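Local coordinates for succinylglutamate desuccinylase (Vibrio parahaemolyticus, PDB 2BCO), which probably hydrolyses N-succinyl-L-glutamate to succinate and glutamate, the last step of arginine degradation by the AST pathway, using one zinc ion per subunit, at residues N113-D117 / S200-Y206; A180-L185 / Q214-M218; T265-H270 / V317-A323; F273-D279 / I310-R315. All coordinates share one frame. Residues are numbered along the deposited sequence.

Contact 1: N113-D117 / S200-Y206; sequences NRLFD and SSTFSWY
An irregular loop, Asn113-Asp117, lies against the start of a helix, with CA atoms nearest at Asn113-Thr202 (4.6 Å) and Asp117-Ser201 (4.5 Å). Thr202 is the N-cap: at chi1 p its OG1 accepts from Trp205 N (3.1 Å), and Tyr206 N bonds Thr202 O (3.0 Å). Two direct hydrogen bonds join the segments, Phe203 N to Asn113 OD1 (2.7 Å) and Phe116 N to Ser201 O (3.1 Å), so the loop side chain takes up an amide of the first helical turn that has no partner within the helix. One water accepts from Asn113 ND2 (2.9 Å) and Ser204 N (3.2 Å), extending this to the next amide. Phe116, chi1 m, forms an aromatic cluster with Phe203 and Tyr206, both chi1 t. The Phe116 and Phe203 planes lie at 23°, slid apart with centroids 4.9 Å distant, while Phe203 CA makes a CH-pi contact 3.8 Å from the Phe116 centroid. Asn113 also borders the zinc ligands His63 and His155, its side chain about 6 Å from the metal at nearest atoms, so the contact links the helix start to the site's edge. Helix 125-141 adds Leu133 against Phe116 and Val137 against Phe203; strand 214-220 packs on Ser204.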
# COMPACT_ATOMS: atom_id res chain seq x y z
N ASN A 113 6.37 -7.99 -3.23
CA ASN A 113 5.63 -7.87 -1.99
C ASN A 113 5.35 -9.16 -1.21
O ASN A 113 4.41 -9.22 -0.43
CB ASN A 113 4.33 -7.11 -2.26
CG ASN A 113 4.00 -6.14 -1.15
OD1 ASN A 113 4.90 -5.58 -0.51
ND2 ASN A 113 2.72 -5.92 -0.93
N ARG A 114 6.20 -10.16 -1.42
CA ARG A 114 6.10 -11.43 -0.71
C ARG A 114 7.47 -11.74 -0.10
O ARG A 114 7.66 -12.77 0.53
CB ARG A 114 5.71 -12.55 -1.67
CG ARG A 114 4.22 -12.74 -1.83
CD ARG A 114 3.88 -13.62 -3.03
NE ARG A 114 2.44 -13.65 -3.29
CZ ARG A 114 1.89 -14.04 -4.44
NH1 ARG A 114 2.65 -14.44 -5.45
NH2 ARG A 114 0.57 -14.03 -4.59
N LEU A 115 8.40 -10.81 -0.27
CA LEU A 115 9.77 -11.00 0.18
C LEU A 115 10.24 -10.27 1.42
O LEU A 115 11.44 -10.19 1.66
CB LEU A 115 10.71 -10.64 -0.98
CG LEU A 115 10.37 -11.33 -2.30
CD1 LEU A 115 11.32 -10.87 -3.39
CD2 LEU A 115 10.47 -12.84 -2.11
N PHE A 116 9.32 -9.76 2.23
CA PHE A 116 9.72 -9.05 3.44
C PHE A 116 9.63 -9.86 4.73
O PHE A 116 10.04 -9.37 5.77
CB PHE A 116 8.90 -7.76 3.59
CG PHE A 116 9.23 -6.73 2.56
CD1 PHE A 116 10.36 -5.93 2.68
CD2 PHE A 116 8.43 -6.58 1.42
CE1 PHE A 116 10.70 -5.01 1.70
CE2 PHE A 116 8.76 -5.66 0.43
CZ PHE A 116 9.90 -4.87 0.56
N ASP A 117 9.11 -11.09 4.66
CA ASP A 117 9.03 -11.91 5.87
C ASP A 117 10.32 -12.69 6.15
O ASP A 117 11.23 -12.71 5.33
CB ASP A 117 7.83 -12.88 5.81
CG ASP A 117 7.94 -13.90 4.69
OD1 ASP A 117 7.06 -14.78 4.61
OD2 ASP A 117 8.89 -13.83 3.87
N SER A 200 1.95 -11.02 7.55
CA SER A 200 2.18 -11.18 6.12
C SER A 200 3.65 -11.09 5.69
O SER A 200 4.55 -11.32 6.49
CB SER A 200 1.34 -10.14 5.36
OG SER A 200 1.19 -10.49 4.00
N SER A 201 3.87 -10.76 4.43
CA SER A 201 5.22 -10.65 3.89
C SER A 201 5.34 -9.40 3.03
O SER A 201 6.29 -9.27 2.26
CB SER A 201 5.53 -11.87 3.03
OG SER A 201 4.65 -11.89 1.90
N THR A 202 4.37 -8.50 3.16
CA THR A 202 4.38 -7.28 2.36
C THR A 202 5.25 -6.19 2.95
O THR A 202 5.70 -6.27 4.09
CB THR A 202 2.96 -6.72 2.18
OG1 THR A 202 2.43 -6.32 3.46
CG2 THR A 202 2.05 -7.77 1.52
N PHE A 203 5.47 -5.16 2.14
CA PHE A 203 6.29 -4.03 2.53
C PHE A 203 5.61 -3.26 3.67
O PHE A 203 6.27 -2.80 4.61
CB PHE A 203 6.49 -3.14 1.30
CG PHE A 203 7.50 -2.03 1.49
CD1 PHE A 203 8.59 -2.19 2.33
CD2 PHE A 203 7.37 -0.85 0.76
CE1 PHE A 203 9.55 -1.19 2.44
CE2 PHE A 203 8.32 0.15 0.86
CZ PHE A 203 9.42 -0.02 1.70
N SER A 204 4.29 -3.13 3.57
CA SER A 204 3.48 -2.45 4.57
C SER A 204 3.54 -3.20 5.91
O SER A 204 3.74 -2.60 6.96
CB SER A 204 2.03 -2.38 4.09
OG SER A 204 1.19 -1.80 5.06
N TRP A 205 3.36 -4.52 5.85
CA TRP A 205 3.41 -5.34 7.05
C TRP A 205 4.78 -5.22 7.72
O TRP A 205 4.87 -5.18 8.94
CB TRP A 205 3.14 -6.82 6.72
CG TRP A 205 3.56 -7.77 7.83
CD1 TRP A 205 2.83 -8.13 8.92
CD2 TRP A 205 4.84 -8.40 7.98
NE1 TRP A 205 3.57 -8.95 9.74
CE2 TRP A 205 4.80 -9.13 9.19
CE3 TRP A 205 6.01 -8.42 7.21
CZ2 TRP A 205 5.91 -9.86 9.66
CZ3 TRP A 205 7.11 -9.16 7.68
CH2 TRP A 205 7.05 -9.87 8.89
N TYR A 206 5.84 -5.17 6.92
CA TYR A 206 7.19 -5.07 7.48
C TYR A 206 7.39 -3.82 8.35
O TYR A 206 8.05 -3.88 9.38
CB TYR A 206 8.22 -5.07 6.35
CG TYR A 206 9.65 -5.01 6.85
CD1 TYR A 206 10.32 -6.17 7.21
CD2 TYR A 206 10.32 -3.79 6.96
CE1 TYR A 206 11.65 -6.13 7.66
CE2 TYR A 206 11.65 -3.74 7.41
CZ TYR A 206 12.30 -4.92 7.76
OH TYR A 206 13.61 -4.89 8.18
O HOH W 1 2.58 -3.67 0.94
O HOH W 2 1.91 -10.83 0.40

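Contact 2: A180-L185 / Q214-M218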
# COMPACT_ATOMS: atom_id res chain seq x y z
N ALA A 180 -5.91 8.54 13.84
CA ALA A 180 -5.44 9.37 12.73
C ALA A 180 -5.45 8.60 11.42
O ALA A 180 -5.88 9.13 10.39
CB ALA A 180 -4.05 9.90 13.02
N LEU A 181 -4.98 7.35 11.45
CA LEU A 181 -4.96 6.53 10.24
C LEU A 181 -6.36 6.33 9.67
O LEU A 181 -6.56 6.46 8.46
CB LEU A 181 -4.34 5.16 10.50
CG LEU A 181 -4.27 4.28 9.25
CD1 LEU A 181 -3.22 4.86 8.28
CD2 LEU A 181 -3.92 2.86 9.61
N VAL A 182 -7.32 6.01 10.54
CA VAL A 182 -8.71 5.80 10.13
C VAL A 182 -9.31 7.09 9.62
O VAL A 182 -10.02 7.09 8.61
CB VAL A 182 -9.56 5.26 11.31
CG1 VAL A 182 -11.04 5.29 10.95
CG2 VAL A 182 -9.14 3.83 11.62
N ASP A 183 -9.04 8.20 10.30
CA ASP A 183 -9.54 9.49 9.84
C ASP A 183 -9.00 9.76 8.43
O ASP A 183 -9.68 10.36 7.60
CB ASP A 183 -9.09 10.63 10.77
CG ASP A 183 -9.95 10.75 12.01
OD1 ASP A 183 -9.57 11.53 12.92
OD2 ASP A 183 -11.01 10.08 12.08
N PHE A 184 -7.76 9.33 8.19
CA PHE A 184 -7.13 9.52 6.88
C PHE A 184 -7.89 8.75 5.83
O PHE A 184 -8.19 9.29 4.77
CB PHE A 184 -5.67 9.05 6.89
CG PHE A 184 -5.01 9.08 5.53
CD1 PHE A 184 -4.80 10.29 4.87
CD2 PHE A 184 -4.64 7.90 4.89
CE1 PHE A 184 -4.24 10.32 3.58
CE2 PHE A 184 -4.08 7.91 3.60
CZ PHE A 184 -3.88 9.13 2.95
N LEU A 185 -8.20 7.49 6.13
CA LEU A 185 -8.95 6.64 5.21
C LEU A 185 -10.26 7.32 4.82
O LEU A 185 -10.60 7.38 3.64
CB LEU A 185 -9.30 5.29 5.86
CG LEU A 185 -8.37 4.05 5.86
CD1 LEU A 185 -7.84 3.78 4.45
CD2 LEU A 185 -7.22 4.27 6.81
N GLN A 214 2.02 3.27 11.35
CA GLN A 214 0.59 3.25 11.03
C GLN A 214 0.69 2.97 9.53
O GLN A 214 0.87 3.87 8.71
CB GLN A 214 -0.01 4.62 11.36
CG GLN A 214 0.07 4.89 12.88
CD GLN A 214 -0.07 6.35 13.27
OE1 GLN A 214 -1.17 6.87 13.39
NE2 GLN A 214 1.07 7.03 13.46
N ALA A 215 0.59 1.69 9.19
CA ALA A 215 0.78 1.27 7.81
C ALA A 215 -0.40 0.67 7.08
O ALA A 215 -1.26 0.02 7.66
CB ALA A 215 1.95 0.30 7.77
N LEU A 216 -0.41 0.89 5.77
CA LEU A 216 -1.46 0.34 4.94
C LEU A 216 -0.93 0.02 3.57
O LEU A 216 0.05 0.61 3.11
CB LEU A 216 -2.60 1.36 4.74
CG LEU A 216 -3.39 1.99 5.88
CD1 LEU A 216 -4.12 3.21 5.34
CD2 LEU A 216 -4.37 0.97 6.47
N THR A 217 -1.60 -0.91 2.92
CA THR A 217 -1.30 -1.25 1.55
C THR A 217 -2.59 -0.70 0.94
O THR A 217 -3.68 -1.14 1.30
CB THR A 217 -1.22 -2.75 1.32
OG1 THR A 217 -0.10 -3.27 2.05
CG2 THR A 217 -1.04 -3.06 -0.17
N MSE A 218 -2.47 0.29 0.07
CA MSE A 218 -3.66 0.89 -0.52
C MSE A 218 -3.87 0.53 -2.00
O MSE A 218 -2.98 0.74 -2.83
CB MSE A 218 -3.61 2.41 -0.34
CG MSE A 218 -3.49 2.83 1.13
SE MSE A 218 -3.28 4.74 1.42
CE MSE A 218 -5.15 5.20 1.56
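Leu181, pointing at the strand, lays its CD1 3.5 Å from CD1 of Leu216 and its CB 4.4 Å from CB of Gln214. One turn on, Leu185 leaves the helix sideways but brings its CD2 to 3.6 Å from the same Leu216 CD1, so one methyl of Leu216 touches leucines of successive turns. Phe184 and Met218, a selenomethionine, close the far end: Phe184 CE2 is 3.6 Å from Met218 CE, and SE lies 5.3 Å from the ring centroid at the ring edge, a Met-aromatic contact. The strand's alternation selects these partners, for Gln214, Leu216 and Met218 face the helix while Ala215 turns away. The short axes approach to 9.5 Å with their N-to-C directions 35° apart, the packing of a helix along a strand in an alpha/beta layer. Helix 235-245 joins it, with Phe237 touching both Phe184 and Met218. Past Met218 the strand leads directly to Glu219, the predicted active-site residue. Gln214 sends its amide group to Arg149 O and to Ser178 OG, a polar tie just ahead of the helix. No hydrogen bond crosses between the segments themselves, so between them the contact is apolar packing.

Contact 3: T265-H270 / V317-A323; sequences TIVRLH and VAIGQRA
Thr265, in extended conformation, borders the aliphatic part of Arg322, OG1 to CD 3.9 Å. Ile266 O accepts from Ala323 N (2.7 Å), and Arg322 CA adds a CA-H...O contact to the same oxygen (3.2 Å). Val267 pairs with Arg322 as an antiparallel non-hydrogen-bonded pair, CA atoms 4.2 Å apart, both side chains on one face; Val267 CG1 lies 3.3 Å from Gly320 O. Arg268, past the strand, still makes two backbone bonds: its N donates to Gln321 O (3.2 Å) and its O accepts from Gly320 N (2.9 Å). Gly320 belongs to a type II turn, Ala318-Gln321, and takes phi/psi 85/-14, where a CB would collide with the preceding carbonyl. The Arg268 side chain, t at chi1 to chi3, gives NH1 to Val317 O (2.9 Å), just ahead of the turn, and NE to His270 O (3.1 Å) of its own segment. In this barrel-sandwich hybrid domain, backbone bonds join the end of strand 258-267 to the start of strand 322-335 and the turn before it, while the arginine bonds carbonyl oxygens rather than an opposite charge.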
# COMPACT_ATOMS: atom_id res chain seq x y z
N THR A 265 -9.50 -18.02 5.99
CA THR A 265 -8.44 -18.04 4.99
C THR A 265 -8.46 -19.39 4.26
O THR A 265 -8.49 -20.44 4.90
CB THR A 265 -7.06 -17.80 5.66
OG1 THR A 265 -6.04 -17.73 4.66
CG2 THR A 265 -6.74 -18.92 6.64
N ILE A 266 -8.47 -19.34 2.93
CA ILE A 266 -8.50 -20.55 2.11
C ILE A 266 -7.09 -21.02 1.75
O ILE A 266 -6.30 -20.26 1.19
CB ILE A 266 -9.29 -20.30 0.79
CG1 ILE A 266 -10.69 -19.78 1.11
CG2 ILE A 266 -9.35 -21.59 -0.02
CD1 ILE A 266 -11.51 -20.69 2.01
N VAL A 267 -6.78 -22.28 2.05
CA VAL A 267 -5.47 -22.84 1.75
C VAL A 267 -5.56 -24.03 0.80
O VAL A 267 -6.33 -24.96 1.03
CB VAL A 267 -4.75 -23.30 3.04
CG1 VAL A 267 -3.33 -23.75 2.71
CG2 VAL A 267 -4.75 -22.18 4.07
N ARG A 268 -4.76 -24.01 -0.27
CA ARG A 268 -4.75 -25.10 -1.25
C ARG A 268 -4.11 -26.36 -0.68
O ARG A 268 -2.93 -26.38 -0.33
CB ARG A 268 -3.99 -24.67 -2.51
CG ARG A 268 -3.93 -25.72 -3.62
CD ARG A 268 -3.26 -25.16 -4.85
NE ARG A 268 -3.28 -26.08 -6.00
CZ ARG A 268 -2.94 -25.72 -7.24
NH1 ARG A 268 -2.57 -24.47 -7.50
NH2 ARG A 268 -2.99 -26.61 -8.23
N LEU A 269 -4.91 -27.42 -0.58
CA LEU A 269 -4.46 -28.70 -0.04
C LEU A 269 -4.04 -29.71 -1.10
O LEU A 269 -3.10 -30.47 -0.88
CB LEU A 269 -5.56 -29.31 0.83
CG LEU A 269 -5.43 -29.19 2.35
CD1 LEU A 269 -4.27 -30.07 2.83
CD2 LEU A 269 -5.22 -27.74 2.76
N HIS A 270 -4.73 -29.73 -2.23
CA HIS A 270 -4.42 -30.69 -3.29
C HIS A 270 -4.06 -30.03 -4.62
O HIS A 270 -4.23 -28.83 -4.80
CB HIS A 270 -5.59 -31.64 -3.50
CG HIS A 270 -6.12 -32.25 -2.23
ND1 HIS A 270 -6.83 -31.52 -1.30
CD2 HIS A 270 -6.03 -33.50 -1.74
CE1 HIS A 270 -7.16 -32.30 -0.29
NE2 HIS A 270 -6.68 -33.51 -0.53
N VAL A 317 -1.66 -20.30 -7.00
CA VAL A 317 -0.94 -20.37 -5.74
C VAL A 317 -0.42 -21.78 -5.49
O VAL A 317 -1.17 -22.76 -5.55
CB VAL A 317 -1.85 -19.94 -4.57
CG1 VAL A 317 -1.30 -20.43 -3.26
CG2 VAL A 317 -1.95 -18.43 -4.56
N ALA A 318 0.88 -21.89 -5.20
CA ALA A 318 1.49 -23.18 -4.94
C ALA A 318 0.80 -23.92 -3.80
O ALA A 318 0.09 -23.32 -3.00
CB ALA A 318 2.98 -23.00 -4.62
N ILE A 319 1.02 -25.23 -3.75
CA ILE A 319 0.43 -26.07 -2.72
C ILE A 319 0.79 -25.60 -1.31
O ILE A 319 1.93 -25.20 -1.06
CB ILE A 319 0.90 -27.54 -2.89
CG1 ILE A 319 0.18 -28.45 -1.89
CG2 ILE A 319 2.42 -27.62 -2.73
CD1 ILE A 319 -1.26 -28.69 -2.24
N GLY A 320 -0.17 -25.63 -0.40
CA GLY A 320 0.09 -25.22 0.97
C GLY A 320 -0.00 -23.73 1.27
O GLY A 320 -0.03 -23.35 2.44
N GLN A 321 -0.03 -22.90 0.24
CA GLN A 321 -0.13 -21.45 0.43
C GLN A 321 -1.61 -21.05 0.38
O GLN A 321 -2.47 -21.87 0.06
CB GLN A 321 0.63 -20.71 -0.68
CG GLN A 321 2.12 -20.99 -0.69
CD GLN A 321 2.81 -20.53 0.58
OE1 GLN A 321 2.86 -19.33 0.87
NE2 GLN A 321 3.35 -21.48 1.34
N ARG A 322 -1.92 -19.79 0.70
CA ARG A 322 -3.32 -19.37 0.68
C ARG A 322 -3.77 -19.00 -0.72
O ARG A 322 -3.05 -18.32 -1.46
CB ARG A 322 -3.56 -18.20 1.64
CG ARG A 322 -3.26 -16.81 1.11
CD ARG A 322 -3.90 -15.79 2.05
NE ARG A 322 -3.59 -14.40 1.72
CZ ARG A 322 -3.87 -13.83 0.56
NH1 ARG A 322 -4.47 -14.52 -0.41
NH2 ARG A 322 -3.57 -12.55 0.37
N ALA A 323 -4.97 -19.46 -1.08
CA ALA A 323 -5.54 -19.20 -2.39
C ALA A 323 -6.56 -18.07 -2.37
O ALA A 323 -6.89 -17.51 -3.42
CB ALA A 323 -6.18 -20.47 -2.92

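Contact 4: F273-D279 / I310-R315; sequences FDFMFDD and IVFPNR
At the apolar centre, Phe277 (chi1 p) and Phe275 (chi1 m) point from one segment toward Ile310 and Pro313 of the other. Phe277 CZ lies 3.8 Å from Ile310 CD1 and its CE1 4.2 Å from Pro313 CB; Phe275 CE2 lies 4.3 Å from that same CB. The Phe275 ring also presents its edge to Arg315 N, CE2 to N 3.9 Å. Only Phe273-Phe275 and Ile310-Val311 are strand, and CA atoms stay 5.9 Å apart at Asp274-Arg315 and 8.6 Å at Asp279-Asn314, so side chains make the contact. Outward, Arg315, chi1 p with chi2 and chi3 t, crosses over in a salt bridge, Arg315 NE to Asp279 OD1 2.8 Å. A weak second bond runs from Arg315 NH2 to Asp279 OD2 (3.4 Å). Asp274 OD1 accepts from Phe275 N (2.6 Å), while a water weakly bridges Phe273 O (3.4 Å) and Arg315 NH1 (3.2 Å). Segment 273-279 pairs with strand 292-296 of a small three-strand sheet, whereas 310-315 runs alongside strand 322-335, so the contact packs the small sheet against the hybrid-domain end of the large mixed sheet.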
# COMPACT_ATOMS: atom_id res chain seq x y z
N PHE A 273 -7.28 -28.26 -7.65
CA PHE A 273 -7.93 -27.15 -6.97
C PHE A 273 -8.39 -26.14 -8.02
O PHE A 273 -7.69 -25.92 -9.01
CB PHE A 273 -6.91 -26.50 -6.02
CG PHE A 273 -7.42 -25.30 -5.28
CD1 PHE A 273 -7.98 -25.44 -4.01
CD2 PHE A 273 -7.33 -24.03 -5.83
CE1 PHE A 273 -8.43 -24.32 -3.30
CE2 PHE A 273 -7.78 -22.90 -5.13
CZ PHE A 273 -8.33 -23.04 -3.86
N ASP A 274 -9.55 -25.53 -7.82
CA ASP A 274 -10.03 -24.52 -8.77
C ASP A 274 -11.28 -23.82 -8.25
O ASP A 274 -11.87 -24.21 -7.25
CB ASP A 274 -10.33 -25.16 -10.13
CG ASP A 274 -10.09 -24.20 -11.29
OD1 ASP A 274 -10.14 -22.97 -11.09
OD2 ASP A 274 -9.85 -24.68 -12.42
N PHE A 275 -11.68 -22.76 -8.95
CA PHE A 275 -12.86 -21.99 -8.60
C PHE A 275 -13.85 -22.10 -9.74
O PHE A 275 -13.46 -22.42 -10.86
CB PHE A 275 -12.48 -20.53 -8.39
CG PHE A 275 -11.46 -20.30 -7.32
CD1 PHE A 275 -11.73 -20.64 -5.99
CD2 PHE A 275 -10.23 -19.71 -7.63
CE1 PHE A 275 -10.80 -20.39 -4.99
CE2 PHE A 275 -9.29 -19.46 -6.62
CZ PHE A 275 -9.58 -19.80 -5.30
N MSE A 276 -15.12 -21.82 -9.48
CA MSE A 276 -16.13 -21.90 -10.52
C MSE A 276 -16.22 -20.59 -11.31
O MSE A 276 -16.57 -20.60 -12.50
CB MSE A 276 -17.49 -22.24 -9.93
CG MSE A 276 -17.51 -23.56 -9.18
SE MSE A 276 -19.29 -24.04 -8.59
CE MSE A 276 -19.74 -25.34 -9.95
N PHE A 277 -15.90 -19.48 -10.65
CA PHE A 277 -15.94 -18.17 -11.30
C PHE A 277 -14.75 -18.00 -12.25
O PHE A 277 -13.76 -18.72 -12.15
CB PHE A 277 -15.96 -17.04 -10.26
CG PHE A 277 -14.95 -17.20 -9.13
CD1 PHE A 277 -13.57 -17.05 -9.35
CD2 PHE A 277 -15.38 -17.53 -7.84
CE1 PHE A 277 -12.65 -17.20 -8.30
CE2 PHE A 277 -14.46 -17.69 -6.78
CZ PHE A 277 -13.09 -17.53 -7.01
N ASP A 278 -14.87 -17.05 -13.17
CA ASP A 278 -13.82 -16.77 -14.14
C ASP A 278 -12.64 -16.05 -13.52
O ASP A 278 -12.73 -15.52 -12.41
CB ASP A 278 -14.37 -15.93 -15.29
CG ASP A 278 -15.27 -16.72 -16.22
OD1 ASP A 278 -15.84 -16.12 -17.15
OD2 ASP A 278 -15.39 -17.95 -16.01
N ASP A 279 -11.53 -16.02 -14.25
CA ASP A 279 -10.32 -15.35 -13.77
C ASP A 279 -10.49 -13.85 -13.58
O ASP A 279 -9.75 -13.24 -12.81
CB ASP A 279 -9.15 -15.63 -14.73
CG ASP A 279 -8.74 -17.09 -14.72
OD1 ASP A 279 -8.75 -17.70 -13.64
OD2 ASP A 279 -8.41 -17.62 -15.81
N ILE A 310 -15.27 -12.91 -1.32
CA ILE A 310 -13.93 -13.40 -1.57
C ILE A 310 -13.01 -12.25 -1.98
O ILE A 310 -13.43 -11.36 -2.73
CB ILE A 310 -13.95 -14.50 -2.66
CG1 ILE A 310 -12.58 -15.18 -2.74
CG2 ILE A 310 -14.34 -13.91 -4.01
CD1 ILE A 310 -12.64 -16.53 -3.41
N VAL A 311 -11.78 -12.26 -1.48
CA VAL A 311 -10.80 -11.22 -1.79
C VAL A 311 -9.43 -11.83 -2.15
O VAL A 311 -8.99 -12.78 -1.51
CB VAL A 311 -10.60 -10.25 -0.59
CG1 VAL A 311 -9.56 -9.22 -0.91
CG2 VAL A 311 -11.91 -9.57 -0.24
N PHE A 312 -8.77 -11.29 -3.17
CA PHE A 312 -7.45 -11.80 -3.59
C PHE A 312 -7.48 -13.28 -3.97
O PHE A 312 -6.79 -14.09 -3.37
CB PHE A 312 -6.41 -11.62 -2.47
CG PHE A 312 -6.27 -10.20 -1.97
CD1 PHE A 312 -6.23 -9.93 -0.61
CD2 PHE A 312 -6.17 -9.14 -2.87
CE1 PHE A 312 -6.08 -8.62 -0.14
CE2 PHE A 312 -6.02 -7.82 -2.41
CZ PHE A 312 -5.98 -7.56 -1.05
N PRO A 313 -8.30 -13.65 -4.96
CA PRO A 313 -8.33 -15.07 -5.34
C PRO A 313 -7.14 -15.39 -6.25
O PRO A 313 -6.77 -14.57 -7.09
CB PRO A 313 -9.65 -15.21 -6.11
CG PRO A 313 -10.44 -13.98 -5.72
CD PRO A 313 -9.39 -12.91 -5.60
N ASN A 314 -6.55 -16.57 -6.09
CA ASN A 314 -5.42 -16.97 -6.92
C ASN A 314 -5.33 -18.49 -6.97
O ASN A 314 -4.88 -19.12 -6.01
CB ASN A 314 -4.12 -16.38 -6.37
CG ASN A 314 -2.97 -16.46 -7.36
OD1 ASN A 314 -2.78 -17.48 -8.04
ND2 ASN A 314 -2.20 -15.38 -7.45
N ARG A 315 -5.75 -19.07 -8.09
CA ARG A 315 -5.74 -20.52 -8.28
C ARG A 315 -4.37 -21.09 -8.63
O ARG A 315 -4.17 -22.30 -8.58
CB ARG A 315 -6.74 -20.90 -9.37
CG ARG A 315 -6.41 -20.35 -10.76
CD ARG A 315 -7.61 -20.48 -11.69
NE ARG A 315 -7.33 -20.03 -13.05
CZ ARG A 315 -6.57 -20.70 -13.91
NH1 ARG A 315 -6.01 -21.84 -13.57
NH2 ARG A 315 -6.38 -20.21 -15.13
O HOH W 3 -6.86 -24.38 -11.88

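Overall arrangement
Contacts 1 and 2 belong to the catalytic domain and come first along the chain; their segments alternate, and their centres lie about 17 Å apart. They meet where helix 203-211 leads into strand 214-220, Ser204 CB packing 3.1 Å from Thr217 OG1. Contacts 3 and 4 follow in the barrel-sandwich hybrid domain, centres about 11 Å apart, with both segments of contact 4 falling between those of contact 3 in sequence. Strands 309-311 and 322-335 are sheet neighbours that join them, and Ala323 CB touches Phe273 CZ at 3.5 Å. Contacts 2, 3 and 4 reach the same large mixed sheet, which runs through both domains. Contact 1 just touches contact 4, Arg114 NH2 4.2 Å from Asn314 ND2, where the two domains lie side by side.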